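Local coordinates for protein glycosyl hydrolase (Rhizobium leguminosarum bv. trifolii, PDB 5NDX) that probably hydrolyses O-glycosyl bonds as a family 39 glycoside hydrolase, being a bacterial orthologue of human alpha-L-iduronidase, at residues Trp139-Thr144 with Pro175-Gly180; Asp215-His220 with Ala257-Val262; His438-Leu443 with Pro497-Ala502; Ser562-Tyr567 with Arg607-Arg612. The protein carries 2 engineered substitutions. One frame throughout, in Å; residues are numbered along the deposited sequence.

Interaction 1 of 4, residues Trp139-Thr144 with Pro175-Gly180. With 8U8 ((2~{R},3~{S},4~{S},5~{R},6~{S})-6-(4-methyl-2-oxidanylidene-chromen-7-yl)oxy-3,4,5-tris(oxidanyl)oxane-2-carboxylic acid), chain N.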
# COMPACT_ATOMS: atom_id res chain seq x y z
N TRP A 139 1.88 -11.98 11.68
CA TRP A 139 1.30 -10.69 12.00
C TRP A 139 2.29 -9.88 12.83
O TRP A 139 3.29 -10.44 13.26
CB TRP A 139 0.02 -10.82 12.75
CG TRP A 139 -1.08 -11.53 12.03
CD1 TRP A 139 -1.03 -12.11 10.82
CD2 TRP A 139 -2.38 -11.78 12.55
NE1 TRP A 139 -2.25 -12.71 10.52
CE2 TRP A 139 -3.10 -12.50 11.58
CE3 TRP A 139 -3.05 -11.40 13.73
CZ2 TRP A 139 -4.42 -12.89 11.76
CZ3 TRP A 139 -4.37 -11.78 13.90
CH2 TRP A 139 -5.03 -12.52 12.93
N TYR A 140 2.05 -8.57 12.95
CA TYR A 140 2.77 -7.72 13.91
C TYR A 140 1.72 -7.09 14.80
O TYR A 140 0.67 -6.72 14.33
CB TYR A 140 3.65 -6.66 13.24
CG TYR A 140 4.76 -7.29 12.45
CD1 TYR A 140 4.55 -7.73 11.16
CD2 TYR A 140 6.01 -7.49 13.02
CE1 TYR A 140 5.56 -8.39 10.46
CE2 TYR A 140 7.05 -8.12 12.30
CZ TYR A 140 6.82 -8.60 11.04
OH TYR A 140 7.86 -9.23 10.33
N PHE A 141 2.01 -7.01 16.10
CA PHE A 141 1.14 -6.37 17.07
C PHE A 141 1.79 -5.10 17.53
O PHE A 141 3.00 -5.06 17.69
CB PHE A 141 0.90 -7.29 18.27
CG PHE A 141 0.12 -8.50 17.92
CD1 PHE A 141 -1.27 -8.46 17.93
CD2 PHE A 141 0.77 -9.62 17.44
CE1 PHE A 141 -2.01 -9.58 17.55
CE2 PHE A 141 0.04 -10.73 17.03
CZ PHE A 141 -1.35 -10.70 17.10
N GLU A 142 0.96 -4.09 17.74
CA GLU A 142 1.41 -2.75 18.09
C GLU A 142 0.59 -2.17 19.21
O GLU A 142 -0.59 -2.48 19.35
CB GLU A 142 1.24 -1.78 16.90
CG GLU A 142 2.20 -0.62 16.97
CD GLU A 142 2.04 0.38 15.85
OE1 GLU A 142 0.98 0.39 15.23
OE2 GLU A 142 2.96 1.17 15.62
N THR A 143 1.21 -1.29 19.96
CA THR A 143 0.46 -0.44 20.90
C THR A 143 -0.56 0.44 20.18
O THR A 143 -0.45 0.76 18.98
CB THR A 143 1.33 0.60 21.59
OG1 THR A 143 1.95 1.40 20.57
CG2 THR A 143 2.33 -0.03 22.48
N THR A 144 -1.50 0.86 21.01
CA THR A 144 -2.62 1.69 20.67
C THR A 144 -2.04 2.95 20.16
O THR A 144 -1.02 3.48 20.67
CB THR A 144 -3.55 1.98 21.93
OG1 THR A 144 -4.90 2.23 21.55
CG2 THR A 144 -3.01 3.13 22.79
N PRO A 175 5.46 -16.07 22.92
CA PRO A 175 6.34 -14.91 23.00
C PRO A 175 7.04 -14.50 21.71
O PRO A 175 7.65 -13.42 21.67
CB PRO A 175 7.41 -15.34 24.04
CG PRO A 175 6.77 -16.45 24.79
CD PRO A 175 6.01 -17.18 23.71
N SER A 176 6.98 -15.34 20.69
CA SER A 176 7.49 -14.95 19.41
C SER A 176 6.48 -14.09 18.57
O SER A 176 6.78 -13.73 17.45
CB SER A 176 7.95 -16.21 18.65
OG SER A 176 6.80 -16.93 18.28
N LEU A 177 5.28 -13.79 19.08
CA LEU A 177 4.40 -12.85 18.38
C LEU A 177 5.00 -11.45 18.54
O LEU A 177 5.14 -10.95 19.68
CB LEU A 177 2.97 -12.88 18.94
CG LEU A 177 2.30 -14.24 18.75
CD1 LEU A 177 1.03 -14.33 19.57
CD2 LEU A 177 2.06 -14.59 17.29
N PRO A 178 5.38 -10.81 17.43
CA PRO A 178 6.11 -9.53 17.64
C PRO A 178 5.25 -8.40 18.23
O PRO A 178 4.06 -8.29 17.92
CB PRO A 178 6.60 -9.18 16.23
CG PRO A 178 6.57 -10.45 15.47
CD PRO A 178 5.39 -11.19 16.00
N MET A 179 5.83 -7.65 19.15
CA MET A 179 5.17 -6.56 19.82
C MET A 179 6.05 -5.33 19.73
O MET A 179 7.27 -5.42 19.87
CB MET A 179 4.95 -6.85 21.29
CG MET A 179 4.22 -5.71 22.01
SD MET A 179 2.55 -5.45 21.38
CE MET A 179 2.14 -3.83 22.05
N GLY A 180 5.43 -4.19 19.51
CA GLY A 180 6.18 -2.95 19.44
C GLY A 180 5.32 -1.74 19.61
O GLY A 180 4.11 -1.85 19.85
C15 8U8 N . 5.97 -3.74 12.25
C13 8U8 N . 7.08 -4.43 11.75
C14 8U8 N . 8.17 -4.68 12.57
C16 8U8 N . 9.24 -5.43 12.10
O9 8U8 N . 10.22 -5.59 12.81
O8 8U8 N . 9.26 -5.86 10.81
C11 8U8 N . 8.19 -5.67 10.01
C10 8U8 N . 8.27 -6.23 8.76
C12 8U8 N . 7.09 -4.95 10.45
C7 8U8 N . 6.02 -4.81 9.57
C8 8U8 N . 6.10 -5.37 8.30
C9 8U8 N . 7.22 -6.10 7.88
O2 8U8 N . 7.25 -6.64 6.62
C5 8U8 N . 8.15 -7.74 6.35
O1 8U8 N . 9.35 -7.04 5.97
C1 8U8 N . 10.47 -7.81 5.48
C6 8U8 N . 11.05 -8.76 6.59
O7 8U8 N . 10.87 -8.47 7.79
O6 8U8 N . 11.60 -9.80 6.20
C2 8U8 N . 9.96 -8.58 4.27
O5 8U8 N . 11.01 -9.38 3.64
C3 8U8 N . 8.76 -9.46 4.67
O4 8U8 N . 8.27 -10.07 3.50
C4 8U8 N . 7.64 -8.59 5.24
O3 8U8 N . 6.55 -9.38 5.72
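Main-chain hydrogen bonds set the alignment of 139-144 with 175-180: two parallel strands in which F141 pairs with M179 and E142 with G180. F141 N donates to P178 O over 3.0 Å, meeting that carbonyl from above its plane, whereas T143 N approaches G180 O (also 3.0 Å) nearly along the C=O axis. Between them, G180 N to F141 O is a weak bond, 3.2 Å long and bent to 132° at the hydrogen.

Apolar contacts gather on the face that carries F141 and M179. M179 starts with CG anti to the backbone N (chi1 -179°) and then bends at chi2 (64°), which carries CE back across the gap to 3.4 Å from T143 N and lays SD 4.0 Å from F141 CB. The T143 and M179 side chains cross at about a right angle. Beside them F141 and L177 run in the same direction, F141 CE2 lying 4.1 Å from L177 CB.

Ligand contact belongs to Y140. The coumarin of 8U8 lies over one face of its ring, with C12 3.5 Å above the ring centre, while P178 CB touches Y140 CD2 obliquely at 3.7 Å. The extended E142 directs its carboxylate to R57 and S218.

Helix 155-171 connects these two adjacent parallel strands as a beta-alpha-beta crossover of the TIM barrel. Y163 and V167 of that helix pack on M179, V124 of helix 110-131 packs on F141 and L177, and strand 91-95 bonds to the backbone of Y140 and E142.

Interaction 2 of 4, residues Asp215-His220 with Ala257-Val262. With 8U8 ((2~{R},3~{S},4~{S},5~{R},6~{S})-6-(4-methyl-2-oxidanylidene-chromen-7-yl)oxy-3,4,5-tris(oxidanyl)oxane-2-carboxylic acid), chain N.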
# COMPACT_ATOMS: atom_id res chain seq x y z
N ASP A 215 10.05 -5.53 20.29
CA ASP A 215 10.65 -6.11 19.10
C ASP A 215 10.89 -5.08 18.02
O ASP A 215 11.65 -5.34 17.12
CB ASP A 215 9.76 -7.21 18.59
CG ASP A 215 9.62 -8.36 19.61
OD1 ASP A 215 10.66 -8.86 20.03
OD2 ASP A 215 8.50 -8.72 20.01
N TYR A 216 10.25 -3.92 18.10
CA TYR A 216 10.48 -2.83 17.11
C TYR A 216 9.99 -1.52 17.70
O TYR A 216 9.12 -1.51 18.57
CB TYR A 216 9.80 -3.16 15.74
CG TYR A 216 8.31 -3.19 15.84
CD1 TYR A 216 7.57 -2.03 15.74
CD2 TYR A 216 7.62 -4.37 16.12
CE1 TYR A 216 6.17 -2.03 15.87
CE2 TYR A 216 6.24 -4.39 16.26
CZ TYR A 216 5.52 -3.20 16.12
OH TYR A 216 4.13 -3.16 16.27
N ILE A 217 10.54 -0.42 17.20
CA ILE A 217 10.15 0.89 17.60
C ILE A 217 9.36 1.57 16.48
O ILE A 217 9.86 1.70 15.37
CB ILE A 217 11.40 1.70 17.98
CG1 ILE A 217 12.07 1.05 19.21
CG2 ILE A 217 11.01 3.13 18.33
CD1 ILE A 217 13.51 1.45 19.38
N SER A 218 8.15 2.03 16.78
CA SER A 218 7.32 2.66 15.79
C SER A 218 6.95 4.09 16.14
O SER A 218 6.60 4.38 17.30
CB SER A 218 6.05 1.85 15.52
OG SER A 218 5.28 1.74 16.67
N ILE A 219 7.01 4.95 15.14
CA ILE A 219 6.56 6.33 15.20
C ILE A 219 5.80 6.70 13.92
O ILE A 219 5.91 5.95 12.94
CB ILE A 219 7.77 7.28 15.33
CG1 ILE A 219 8.76 7.10 14.20
CG2 ILE A 219 8.49 7.04 16.65
CD1 ILE A 219 9.92 8.08 14.28
N HIS A 220 5.03 7.79 13.94
CA HIS A 220 4.53 8.41 12.72
C HIS A 220 5.33 9.69 12.45
O HIS A 220 5.45 10.54 13.32
CB HIS A 220 3.09 8.97 12.70
CG HIS A 220 2.11 8.29 13.55
ND1 HIS A 220 2.16 6.95 13.82
CD2 HIS A 220 0.99 8.76 14.13
CE1 HIS A 220 1.10 6.61 14.52
NE2 HIS A 220 0.40 7.70 14.76
N ALA A 257 18.78 0.84 20.32
CA ALA A 257 19.02 1.67 19.13
C ALA A 257 19.13 0.90 17.81
O ALA A 257 18.87 1.47 16.76
CB ALA A 257 20.25 2.57 19.31
N GLY A 258 19.54 -0.37 17.90
CA GLY A 258 19.63 -1.28 16.77
C GLY A 258 18.34 -2.05 16.43
O GLY A 258 18.34 -2.79 15.44
N LEU A 259 17.26 -1.83 17.18
CA LEU A 259 15.99 -2.49 16.89
C LEU A 259 15.37 -2.04 15.54
O LEU A 259 15.67 -0.96 15.04
CB LEU A 259 14.96 -2.25 18.00
CG LEU A 259 15.15 -3.00 19.33
CD1 LEU A 259 14.14 -2.52 20.37
CD2 LEU A 259 15.05 -4.51 19.14
N PRO A 260 14.52 -2.88 14.96
CA PRO A 260 13.78 -2.45 13.78
C PRO A 260 13.01 -1.15 14.04
O PRO A 260 12.39 -0.99 15.09
CB PRO A 260 12.87 -3.66 13.48
CG PRO A 260 13.62 -4.86 14.04
CD PRO A 260 14.37 -4.33 15.25
N ILE A 261 13.15 -0.21 13.12
CA ILE A 261 12.45 1.10 13.18
C ILE A 261 11.34 1.09 12.15
O ILE A 261 11.56 0.70 10.98
CB ILE A 261 13.40 2.26 12.84
CG1 ILE A 261 14.63 2.24 13.76
CG2 ILE A 261 12.70 3.61 12.98
CD1 ILE A 261 14.31 2.36 15.24
N VAL A 262 10.16 1.54 12.57
CA VAL A 262 8.97 1.51 11.74
C VAL A 262 8.34 2.90 11.74
O VAL A 262 8.19 3.50 12.81
CB VAL A 262 8.01 0.47 12.30
CG1 VAL A 262 6.64 0.57 11.64
CG2 VAL A 262 8.63 -0.92 12.15
C15 8U8 N . 5.97 -3.74 12.25
C13 8U8 N . 7.08 -4.43 11.75
C14 8U8 N . 8.17 -4.68 12.57
C16 8U8 N . 9.24 -5.43 12.10
O9 8U8 N . 10.22 -5.59 12.81
O8 8U8 N . 9.26 -5.86 10.81
C11 8U8 N . 8.19 -5.67 10.01
C10 8U8 N . 8.27 -6.23 8.76
C12 8U8 N . 7.09 -4.95 10.45
C7 8U8 N . 6.02 -4.81 9.57
C8 8U8 N . 6.10 -5.37 8.30
C9 8U8 N . 7.22 -6.10 7.88
O2 8U8 N . 7.25 -6.64 6.62
C5 8U8 N . 8.15 -7.74 6.35
O1 8U8 N . 9.35 -7.04 5.97
C1 8U8 N . 10.47 -7.81 5.48
C6 8U8 N . 11.05 -8.76 6.59
O7 8U8 N . 10.87 -8.47 7.79
O6 8U8 N . 11.60 -9.80 6.20
C2 8U8 N . 9.96 -8.58 4.27
O5 8U8 N . 11.01 -9.38 3.64
C3 8U8 N . 8.76 -9.46 4.67
O4 8U8 N . 8.27 -10.07 3.50
C4 8U8 N . 7.64 -8.59 5.24
O3 8U8 N . 6.55 -9.38 5.72
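Y216 lays one face of its ring against the methyl end of the 8U8 coumarin, with C15 3.9 Å above the ring centre. Its CG sits in the crowded position between the backbone N and the carbonyl carbon (chi1 66°), and the hydroxyl is hydrogen-bonded to F141 O. V262 crosses Y216 obliquely: its CG2 is 3.9 Å from Y216 CD1 and 3.8 Å from 8U8 C14. P260 adds to this wall, its CB 3.3 Å from the lactone carbonyl O9 of 8U8 and 3.8 Å from Y216 CB.

The backbones behind run parallel, with I217 opposite I261 and S218 opposite V262. I217 bonds both ways, its N to P260 O (2.9 Å, 168° at the hydrogen) and its O from V262 N (2.8 Å). I219 N then reaches V262 O at 3.0 Å, nearly along the C=O axis. On the reverse face, under helices 190-200 and 235-252, I217 meets L259 methyl to methyl (CD1 to CD1), while I261 CD1 packs on I217 CB.

Residues thus alternate between barrel interior and helical shell, as in a TIM barrel. Y216 and P260 lie toward the N-terminal ends of the strands, where the coumarin binds; H220, beyond the strand's other end, touches a second 8U8 near Q146, the predicted proton donor, a residue changed in this structure.

Interaction 3 of 4, residues His438-Leu443 with Pro497-Ala502. Unlike the reference sequence in segment 438-443: I440 (reference Leu).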
# COMPACT_ATOMS: atom_id res chain seq x y z
N HIS A 438 15.22 -10.52 -24.54
CA HIS A 438 14.56 -9.86 -23.42
C HIS A 438 13.45 -9.01 -23.94
O HIS A 438 13.51 -8.48 -25.07
CB HIS A 438 15.57 -8.98 -22.70
CG HIS A 438 16.60 -9.75 -21.97
ND1 HIS A 438 16.52 -10.01 -20.62
CD2 HIS A 438 17.73 -10.34 -22.40
CE1 HIS A 438 17.58 -10.71 -20.24
NE2 HIS A 438 18.32 -10.94 -21.31
N ALA A 439 12.47 -8.80 -23.07
CA ALA A 439 11.36 -7.89 -23.34
C ALA A 439 11.50 -6.67 -22.42
O ALA A 439 11.88 -6.79 -21.23
CB ALA A 439 10.04 -8.59 -23.09
N ILE A 440 11.25 -5.50 -23.00
CA ILE A 440 11.30 -4.23 -22.29
C ILE A 440 9.86 -3.73 -22.14
O ILE A 440 9.20 -3.51 -23.16
CB ILE A 440 12.14 -3.20 -23.05
CG1 ILE A 440 13.55 -3.77 -23.30
CG2 ILE A 440 12.23 -1.88 -22.26
CD1 ILE A 440 14.36 -2.90 -24.29
N CYS A 441 9.39 -3.58 -20.89
CA CYS A 441 8.07 -3.07 -20.55
C CYS A 441 8.26 -1.76 -19.83
O CYS A 441 9.03 -1.70 -18.87
CB CYS A 441 7.28 -4.02 -19.61
SG CYS A 441 7.37 -5.74 -20.17
N LEU A 442 7.59 -0.70 -20.32
CA LEU A 442 7.68 0.62 -19.74
C LEU A 442 6.32 1.04 -19.23
O LEU A 442 5.40 1.21 -20.02
CB LEU A 442 8.17 1.61 -20.79
CG LEU A 442 9.44 1.21 -21.53
CD1 LEU A 442 9.61 2.09 -22.75
CD2 LEU A 442 10.67 1.23 -20.64
N LEU A 443 6.17 1.17 -17.93
CA LEU A 443 4.93 1.61 -17.31
C LEU A 443 5.12 3.07 -16.81
O LEU A 443 6.20 3.40 -16.29
CB LEU A 443 4.61 0.72 -16.13
CG LEU A 443 4.40 -0.74 -16.45
CD1 LEU A 443 4.51 -1.56 -15.19
CD2 LEU A 443 3.00 -0.89 -17.03
N PRO A 497 4.30 0.21 -26.57
CA PRO A 497 4.12 -1.23 -26.66
C PRO A 497 5.39 -1.96 -26.28
O PRO A 497 6.49 -1.44 -26.44
CB PRO A 497 3.78 -1.46 -28.15
CG PRO A 497 3.05 -0.20 -28.53
CD PRO A 497 3.81 0.91 -27.80
N ILE A 498 5.22 -3.08 -25.62
CA ILE A 498 6.37 -3.86 -25.15
C ILE A 498 7.26 -4.16 -26.37
O ILE A 498 6.78 -4.50 -27.44
CB ILE A 498 5.87 -5.18 -24.48
CG1 ILE A 498 5.15 -4.86 -23.16
CG2 ILE A 498 7.01 -6.17 -24.25
CD1 ILE A 498 4.38 -6.05 -22.59
N SER A 499 8.55 -3.99 -26.21
CA SER A 499 9.44 -4.42 -27.26
C SER A 499 10.32 -5.62 -26.87
O SER A 499 10.74 -5.76 -25.72
CB SER A 499 10.25 -3.25 -27.78
OG SER A 499 10.86 -2.54 -26.81
N VAL A 500 10.54 -6.51 -27.82
CA VAL A 500 11.38 -7.65 -27.60
C VAL A 500 12.70 -7.43 -28.34
O VAL A 500 12.73 -7.07 -29.52
CB VAL A 500 10.65 -8.95 -28.07
CG1 VAL A 500 11.52 -10.18 -27.94
CG2 VAL A 500 9.38 -9.15 -27.27
N VAL A 501 13.79 -7.61 -27.64
CA VAL A 501 15.12 -7.28 -28.19
C VAL A 501 15.97 -8.57 -28.12
O VAL A 501 16.03 -9.26 -27.08
CB VAL A 501 15.78 -6.17 -27.35
CG1 VAL A 501 17.19 -5.92 -27.81
CG2 VAL A 501 15.00 -4.85 -27.50
N ALA A 502 16.62 -8.89 -29.22
CA ALA A 502 17.55 -10.03 -29.28
C ALA A 502 18.90 -9.54 -28.80
O ALA A 502 19.73 -9.17 -29.62
CB ALA A 502 17.65 -10.55 -30.70
O HOH W 1 8.76 -0.88 -24.87
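Four main-chain hydrogen bonds join 438-443 to 497-502, two at each of two hydrogen-bonded antiparallel pairs, with strand axes at 147°. At the first pair H438 N donates to V501 O (2.9 Å) and V501 N returns to H438 O (2.7 Å), the latter almost straight at 174°. At the second, I440 N reaches S499 O at 2.8 Å, nearly along the C=O axis. The return bond from S499 N to I440 O is longer, 3.2 Å, and arrives in the carbonyl plane.

I440 O accepts a second hydrogen bond. Water 1 donates to it at 3.2 Å and to P497 O at 2.8 Å, using both of its hydrogens to bridge the strands beside the I440-S499 pair, before L442 resumes backbone bonding with L495. A439 and V500 form the non-hydrogen-bonded pair between; here A439 CA-H points to S499 O and V500 CA-H to H438 O. NE2 of H438 is hydrogen-bonded to V434 O, while A439 and C441 bond through their backbones to strand 518-526.

I440, which differs from the reference sequence, crosses V501 obliquely, CD1 to CG2 at 3.8 Å; on the other face I498 CG1 lies 3.8 Å from C441 SG.

The polar work across this contact is therefore done by backbone and water, joining the outermost strand 493-503 to its sheet, while the side chains contribute van der Waals packing.

Interaction 4 of 4, residues Ser562-Tyr567 with Arg607-Arg612. Unlike the reference sequence in segment 607-612: R607 (reference His). With SO4 (sulfate ion), chain G.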
# COMPACT_ATOMS: atom_id res chain seq x y z
N SER A 562 6.66 -15.14 -11.52
CA SER A 562 7.21 -14.50 -12.72
C SER A 562 6.96 -12.98 -12.82
O SER A 562 5.89 -12.49 -12.48
CB SER A 562 6.69 -15.20 -13.95
OG SER A 562 7.22 -16.50 -13.97
N PRO A 563 7.97 -12.21 -13.26
CA PRO A 563 7.83 -10.76 -13.44
C PRO A 563 7.14 -10.44 -14.74
O PRO A 563 7.16 -11.25 -15.65
CB PRO A 563 9.29 -10.28 -13.51
CG PRO A 563 9.99 -11.42 -14.14
CD PRO A 563 9.35 -12.66 -13.53
N ALA A 564 6.60 -9.23 -14.85
CA ALA A 564 6.06 -8.70 -16.11
C ALA A 564 4.96 -9.60 -16.72
O ALA A 564 4.95 -9.86 -17.92
CB ALA A 564 7.18 -8.47 -17.11
N ILE A 565 4.06 -10.06 -15.85
CA ILE A 565 2.84 -10.75 -16.23
C ILE A 565 1.64 -9.81 -16.20
O ILE A 565 1.44 -9.09 -15.22
CB ILE A 565 2.56 -11.93 -15.29
CG1 ILE A 565 3.76 -12.88 -15.26
CG2 ILE A 565 1.32 -12.69 -15.77
CD1 ILE A 565 4.16 -13.52 -16.62
N PHE A 566 0.87 -9.84 -17.28
CA PHE A 566 -0.33 -9.05 -17.45
C PHE A 566 -1.56 -9.95 -17.65
O PHE A 566 -1.46 -11.00 -18.29
CB PHE A 566 -0.16 -8.21 -18.71
CG PHE A 566 1.01 -7.29 -18.63
CD1 PHE A 566 2.26 -7.69 -19.04
CD2 PHE A 566 0.87 -6.03 -18.06
CE1 PHE A 566 3.33 -6.84 -18.96
CE2 PHE A 566 1.95 -5.17 -17.99
CZ PHE A 566 3.18 -5.59 -18.42
N TYR A 567 -2.72 -9.54 -17.14
CA TYR A 567 -3.93 -10.37 -17.20
C TYR A 567 -4.96 -9.73 -18.13
O TYR A 567 -5.06 -8.48 -18.23
CB TYR A 567 -4.53 -10.63 -15.81
CG TYR A 567 -3.55 -11.26 -14.88
CD1 TYR A 567 -3.35 -12.65 -14.87
CD2 TYR A 567 -2.72 -10.49 -14.09
CE1 TYR A 567 -2.37 -13.22 -14.04
CE2 TYR A 567 -1.75 -11.05 -13.26
CZ TYR A 567 -1.58 -12.44 -13.23
OH TYR A 567 -0.59 -12.97 -12.41
N ARG A 607 -0.66 -13.28 -19.57
CA ARG A 607 0.16 -13.00 -20.75
C ARG A 607 1.53 -12.53 -20.31
O ARG A 607 1.63 -11.67 -19.43
CB ARG A 607 -0.45 -11.95 -21.64
CG ARG A 607 -1.49 -12.49 -22.58
CD ARG A 607 -1.62 -11.66 -23.85
NE ARG A 607 -2.78 -12.17 -24.56
CZ ARG A 607 -2.78 -13.19 -25.41
NH1 ARG A 607 -1.65 -13.80 -25.75
NH2 ARG A 607 -3.93 -13.60 -25.95
N ASP A 608 2.57 -13.13 -20.85
CA ASP A 608 3.89 -12.70 -20.52
C ASP A 608 4.28 -11.56 -21.47
O ASP A 608 3.55 -11.23 -22.41
CB ASP A 608 4.89 -13.84 -20.51
CG ASP A 608 5.14 -14.47 -21.88
OD1 ASP A 608 4.82 -13.87 -22.92
OD2 ASP A 608 5.68 -15.61 -21.87
N ALA A 609 5.45 -11.01 -21.24
CA ALA A 609 5.87 -9.86 -22.04
C ALA A 609 6.27 -10.25 -23.48
O ALA A 609 6.41 -9.39 -24.34
CB ALA A 609 7.00 -9.12 -21.32
N PHE A 610 6.38 -11.55 -23.77
CA PHE A 610 6.64 -12.01 -25.12
C PHE A 610 5.33 -12.28 -25.88
O PHE A 610 5.38 -12.84 -26.93
CB PHE A 610 7.58 -13.23 -25.09
CG PHE A 610 8.87 -12.92 -24.40
CD1 PHE A 610 8.96 -12.99 -23.03
CD2 PHE A 610 9.96 -12.46 -25.12
CE1 PHE A 610 10.13 -12.65 -22.38
CE2 PHE A 610 11.12 -12.10 -24.47
CZ PHE A 610 11.20 -12.19 -23.10
N GLY A 611 4.18 -11.87 -25.35
CA GLY A 611 2.90 -12.12 -25.96
C GLY A 611 2.31 -13.53 -25.76
O GLY A 611 1.26 -13.80 -26.29
N ARG A 612 2.93 -14.42 -25.00
CA ARG A 612 2.37 -15.76 -24.85
C ARG A 612 1.27 -15.81 -23.78
O ARG A 612 1.46 -15.31 -22.69
CB ARG A 612 3.46 -16.77 -24.53
CG ARG A 612 4.50 -16.87 -25.65
CD ARG A 612 5.67 -17.77 -25.25
NE ARG A 612 6.42 -17.15 -24.14
CZ ARG A 612 7.74 -17.18 -23.98
NH1 ARG A 612 8.53 -17.79 -24.84
NH2 ARG A 612 8.28 -16.62 -22.91
S SO4 G . -3.73 -16.23 -28.09
O1 SO4 G . -3.41 -16.32 -29.54
O2 SO4 G . -2.49 -15.92 -27.34
O3 SO4 G . -4.72 -15.15 -27.88
O4 SO4 G . -4.29 -17.51 -27.61
O HOH W 2 6.92 -11.55 -18.97
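The R607 guanidinium meets a sulfate edge-on, with the sulfur in its plane: NH1 donates to O2 at 2.8 Å and NH2 to O3 at 2.6 Å. The motif is a type I beta turn, D608 to G611, following an antiparallel hydrogen-bonded pair of F566 with R607 in the C-terminal four-stranded sheet. On the adjacent NE-NH1 side of the guanidinium, NH1 also makes a weak bond to G611 O. R607 differs from the reference sequence, and the sulfate probably comes from the crystallisation liquor, so this pairing argues for no function. On the R612 guanidinium, F610 CB lies over one face, offset toward the rim, and D608 OD2 sits at the edge in plane. The F566 ring has R607 O near its plane, at the edge.

F566 N to R607 O measures 2.9 Å and is practically straight (178°); R607 N to F566 O measures 2.7 Å.

D608 organises the turn from within. Its CG occupies the crowded position between backbone N and carbonyl carbon (chi1 66°), which folds the carboxylate back over the loop: OD1 accepts from R612 N and, weakly, from F610 N. R612 grips OD2 side-on, NE at 2.8 Å on the syn lone pair and NH2 at 3.0 Å from above the carboxylate plane. D527 gives the arginine a second carboxylate.

Toward 562-567, the I565 and D608 side chains cross obliquely, I565 CD1 touching D608 CB. Past the pair, water 2 bridges the two backbones, donating to A564 O at 2.8 Å and accepting from A609 N at 2.8 Å.

From the N terminus the four contacts follow in series: each closes before the next opens, so none nests or crosses. Interactions 1 and 2 each close a loop containing a helix between parallel barrel strands, and they adjoin through the neighbouring strands 179-184 and 216-219, one 8U8 touching both. Interaction 3 closes a longer excursion, with helices 452-457 and 480-489, at the margin of the nine-stranded sheet. Interaction 4 closes a strand-bearing loop in the C-terminal sheet. Its turn meets interaction 3, A609 CB lying 3.6 Å from A439 CB, which joins those two sheets. Interactions 1 and 3 have centres about 43 Å apart.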